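Long-range contact in kinectin 1 (Kinesin receptor) (Legionella pneumophila, PDB 4MU6), which is a bacterial effector of unestablished molecular activity, represented here by its N-terminal, largely helical coiled-coil domain: residues 36-42 and 259-264. Sequence-based numbering, arbitrary orientation.
Sequences ILSKAPI and NYPLFL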
ATOM      1  N   ILE A  36     -41.996 -14.829  24.493  1.00 33.81           N
ATOM      2  CA  ILE A  36     -42.950 -15.327  23.500  1.00 35.35           C
ATOM      3  C   ILE A  36     -43.877 -14.218  23.010  1.00 32.42           C
ATOM      4  O   ILE A  36     -44.060 -14.027  21.813  1.00 30.50           O
ATOM      5  CB  ILE A  36     -43.811 -16.452  24.065  1.00 31.99           C
ATOM      6  CG1 ILE A  36     -42.922 -17.618  24.474  1.00 28.95           C
ATOM      7  CG2 ILE A  36     -44.822 -16.899  23.022  1.00 25.44           C
ATOM      8  CD1 ILE A  36     -43.620 -18.633  25.349  1.00 31.90           C
ATOM      9  N   LEU A  37     -44.462 -13.494  23.956  1.00 31.76           N
ATOM     10  CA  LEU A  37     -45.340 -12.376  23.660  1.00 37.81           C
ATOM     11  C   LEU A  37     -44.695 -11.285  22.801  1.00 37.10           C
ATOM     12  O   LEU A  37     -45.377 -10.603  22.039  1.00 34.93           O
ATOM     13  CB  LEU A  37     -45.848 -11.765  24.964  1.00 33.44           C
ATOM     14  CG  LEU A  37     -46.904 -12.612  25.656  1.00 32.49           C
ATOM     15  CD1 LEU A  37     -47.325 -11.959  26.954  1.00 35.06           C
ATOM     16  CD2 LEU A  37     -48.090 -12.778  24.722  1.00 37.21           C
ATOM     17  N   SER A  38     -43.384 -11.125  22.917  1.00 38.00           N
ATOM     18  CA  SER A  38     -42.699 -10.011  22.274  1.00 33.09           C
ATOM     19  C   SER A  38     -42.732 -10.039  20.744  1.00 40.60           C
ATOM     20  O   SER A  38     -42.639  -8.989  20.123  1.00 30.50           O
ATOM     21  CB  SER A  38     -41.245  -9.912  22.756  1.00 34.09           C
ATOM     22  OG  SER A  38     -40.410 -10.888  22.142  1.00 37.02           O
ATOM     23  N   LYS A  39     -42.859 -11.229  20.152  1.00 38.70           N
ATOM     24  CA  LYS A  39     -42.690 -11.400  18.703  1.00 38.98           C
ATOM     25  C   LYS A  39     -41.512 -10.584  18.140  1.00 44.94           C
ATOM     26  O   LYS A  39     -41.622  -9.944  17.097  1.00 43.57           O
ATOM     27  CB  LYS A  39     -43.986 -11.057  17.964  1.00 36.59           C
ATOM     28  CG  LYS A  39     -45.182 -11.847  18.471  1.00 40.73           C
ATOM     29  CD  LYS A  39     -46.317 -11.831  17.475  1.00 39.74           C
ATOM     30  CE  LYS A  39     -45.883 -12.468  16.181  1.00 40.60           C
ATOM     31  NZ  LYS A  39     -46.901 -12.204  15.169  1.00 42.88           N
ATOM     32  N   ALA A  40     -40.390 -10.613  18.848  1.00 42.62           N
ATOM     33  CA  ALA A  40     -39.224  -9.814  18.497  1.00 40.28           C
ATOM     34  C   ALA A  40     -37.970 -10.656  18.721  1.00 34.46           C
ATOM     35  O   ALA A  40     -38.044 -11.716  19.349  1.00 30.09           O
ATOM     36  CB  ALA A  40     -39.190  -8.552  19.352  1.00 37.01           C
ATOM     37  N   PRO A  41     -36.819 -10.227  18.168  1.00 37.66           N
ATOM     38  CA  PRO A  41     -35.620 -11.018  18.476  1.00 36.92           C
ATOM     39  C   PRO A  41     -35.366 -11.069  19.989  1.00 33.98           C
ATOM     40  O   PRO A  41     -35.610 -10.077  20.670  1.00 36.14           O
ATOM     41  CB  PRO A  41     -34.490 -10.267  17.736  1.00 37.05           C
ATOM     42  CG  PRO A  41     -35.081  -8.941  17.335  1.00 34.15           C
ATOM     43  CD  PRO A  41     -36.548  -9.165  17.179  1.00 32.34           C
ATOM     44  N   ILE A  42     -34.950 -12.221  20.513  1.00 31.63           N
ATOM     45  CA  ILE A  42     -34.597 -12.308  21.927  1.00 35.15           C
ATOM     46  C   ILE A  42     -33.326 -11.474  22.102  1.00 31.35           C
ATOM     47  O   ILE A  42     -32.333 -11.721  21.413  1.00 25.77           O
ATOM     48  CB  ILE A  42     -34.328 -13.763  22.390  1.00 28.97           C
ATOM     49  CG1 ILE A  42     -35.452 -14.713  21.944  1.00 34.87           C
ATOM     50  CG2 ILE A  42     -34.081 -13.802  23.907  1.00 29.50           C
ATOM     51  CD1 ILE A  42     -36.851 -14.190  22.162  1.00 34.64           C
ATOM     52  N   ASN A 259     -34.596 -14.667  14.069  1.00 39.04           N
ATOM     53  CA  ASN A 259     -34.385 -14.976  15.480  1.00 33.71           C
ATOM     54  C   ASN A 259     -35.655 -15.503  16.157  1.00 38.99           C
ATOM     55  O   ASN A 259     -35.669 -16.615  16.697  1.00 32.22           O
ATOM     56  CB  ASN A 259     -33.893 -13.722  16.206  1.00 35.17           C
ATOM     57  CG  ASN A 259     -33.519 -13.977  17.662  1.00 37.21           C
ATOM     58  OD1 ASN A 259     -34.388 -14.005  18.531  1.00 40.27           O
ATOM     59  ND2 ASN A 259     -32.211 -14.104  17.942  1.00 26.59           N
ATOM     60  N   TYR A 260     -36.714 -14.702  16.139  1.00 37.13           N
ATOM     61  CA  TYR A 260     -37.930 -15.055  16.859  1.00 39.77           C
ATOM     62  C   TYR A 260     -38.570 -16.390  16.432  1.00 41.33           C
ATOM     63  O   TYR A 260     -38.876 -17.218  17.293  1.00 41.10           O
ATOM     64  CB  TYR A 260     -38.957 -13.913  16.837  1.00 36.31           C
ATOM     65  CG  TYR A 260     -40.216 -14.281  17.581  1.00 36.23           C
ATOM     66  CD1 TYR A 260     -40.269 -14.191  18.961  1.00 28.81           C
ATOM     67  CD2 TYR A 260     -41.351 -14.741  16.903  1.00 34.66           C
ATOM     68  CE1 TYR A 260     -41.414 -14.538  19.660  1.00 33.44           C
ATOM     69  CE2 TYR A 260     -42.501 -15.103  17.592  1.00 28.52           C
ATOM     70  CZ  TYR A 260     -42.524 -15.002  18.972  1.00 29.27           C
ATOM     71  OH  TYR A 260     -43.647 -15.338  19.679  1.00 34.25           O
ATOM     72  N   PRO A 261     -38.784 -16.607  15.116  1.00 42.22           N
ATOM     73  CA  PRO A 261     -39.434 -17.882  14.769  1.00 41.91           C
ATOM     74  C   PRO A 261     -38.580 -19.097  15.152  1.00 43.65           C
ATOM     75  O   PRO A 261     -39.126 -20.129  15.545  1.00 32.96           O
ATOM     76  CB  PRO A 261     -39.606 -17.808  13.249  1.00 41.14           C
ATOM     77  CG  PRO A 261     -39.500 -16.334  12.903  1.00 42.32           C
ATOM     78  CD  PRO A 261     -38.599 -15.729  13.942  1.00 33.70           C
ATOM     79  N   LEU A 262     -37.261 -18.967  15.060  1.00 40.44           N
ATOM     80  CA  LEU A 262     -36.379 -20.073  15.412  1.00 42.19           C
ATOM     81  C   LEU A 262     -36.445 -20.346  16.906  1.00 44.04           C
ATOM     82  O   LEU A 262     -36.456 -21.498  17.349  1.00 46.53           O
ATOM     83  CB  LEU A 262     -34.928 -19.769  15.003  1.00 36.87           C
ATOM     84  CG  LEU A 262     -34.518 -19.995  13.545  1.00 33.44           C
ATOM     85  CD1 LEU A 262     -33.005 -19.789  13.372  1.00 34.09           C
ATOM     86  CD2 LEU A 262     -34.918 -21.391  13.087  1.00 36.64           C
ATOM     87  N   PHE A 263     -36.496 -19.276  17.688  1.00 35.63           N
ATOM     88  CA  PHE A 263     -36.548 -19.405  19.134  1.00 37.34           C
ATOM     89  C   PHE A 263     -37.819 -20.133  19.578  1.00 37.12           C
ATOM     90  O   PHE A 263     -37.797 -20.959  20.495  1.00 39.30           O
ATOM     91  CB  PHE A 263     -36.494 -18.029  19.786  1.00 30.03           C
ATOM     92  CG  PHE A 263     -36.689 -18.059  21.278  1.00 35.70           C
ATOM     93  CD1 PHE A 263     -35.634 -18.377  22.122  1.00 43.23           C
ATOM     94  CD2 PHE A 263     -37.922 -17.752  21.837  1.00 29.77           C
ATOM     95  CE1 PHE A 263     -35.804 -18.397  23.506  1.00 40.12           C
ATOM     96  CE2 PHE A 263     -38.097 -17.770  23.211  1.00 26.56           C
ATOM     97  CZ  PHE A 263     -37.040 -18.088  24.048  1.00 31.97           C
ATOM     98  N   LEU A 264     -38.927 -19.798  18.929  1.00 35.44           N
ATOM     99  CA  LEU A 264     -40.209 -20.415  19.237  1.00 36.11           C
ATOM    100  C   LEU A 264     -40.142 -21.929  18.987  1.00 35.74           C
ATOM    101  O   LEU A 264     -40.572 -22.721  19.827  1.00 40.88           O
ATOM    102  CB  LEU A 264     -41.322 -19.742  18.431  1.00 35.74           C
ATOM    103  CG  LEU A 264     -42.604 -19.459  19.220  1.00 51.69           C
ATOM    104  CD1 LEU A 264     -42.339 -18.501  20.383  1.00 48.47           C
ATOM    105  CD2 LEU A 264     -43.712 -18.929  18.305  1.00 46.80           C
TER
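Asn259 opens the contact on helix 227-273. Its OD1 accepts a hydrogen bond from Ile42 N at 2.7 Å. Ile42 is the N-cap residue of helix 43-105, so the bond ties the start of that long helix to helix 227-273. Tyr260 comes next and fills the bend between helices 29-38 and 43-105. Its OH donates a short hydrogen bond to Ile36 O, 2.5 Å away. Within its own segment this carbonyl, in the last turn of helix 29-38, receives a weak bond from Lys39 N. Lys39 has positive phi and turns the chain out of the helix. Its CA makes a CH-pi contact over the Tyr260 ring, 3.5 Å from the centroid. One turn after Asn259, Ile42 CG1 makes a CH-pi contact over the Phe263 ring, 3.7 Å from the ring centroid. Leu264 CD1 then meets Ile36 CG2 at 4.0 Å. The turn between helices 29-38 and 43-105 is thus packed against helix 227-273, in the helical bundle at one end of this elongated coiled-coil domain.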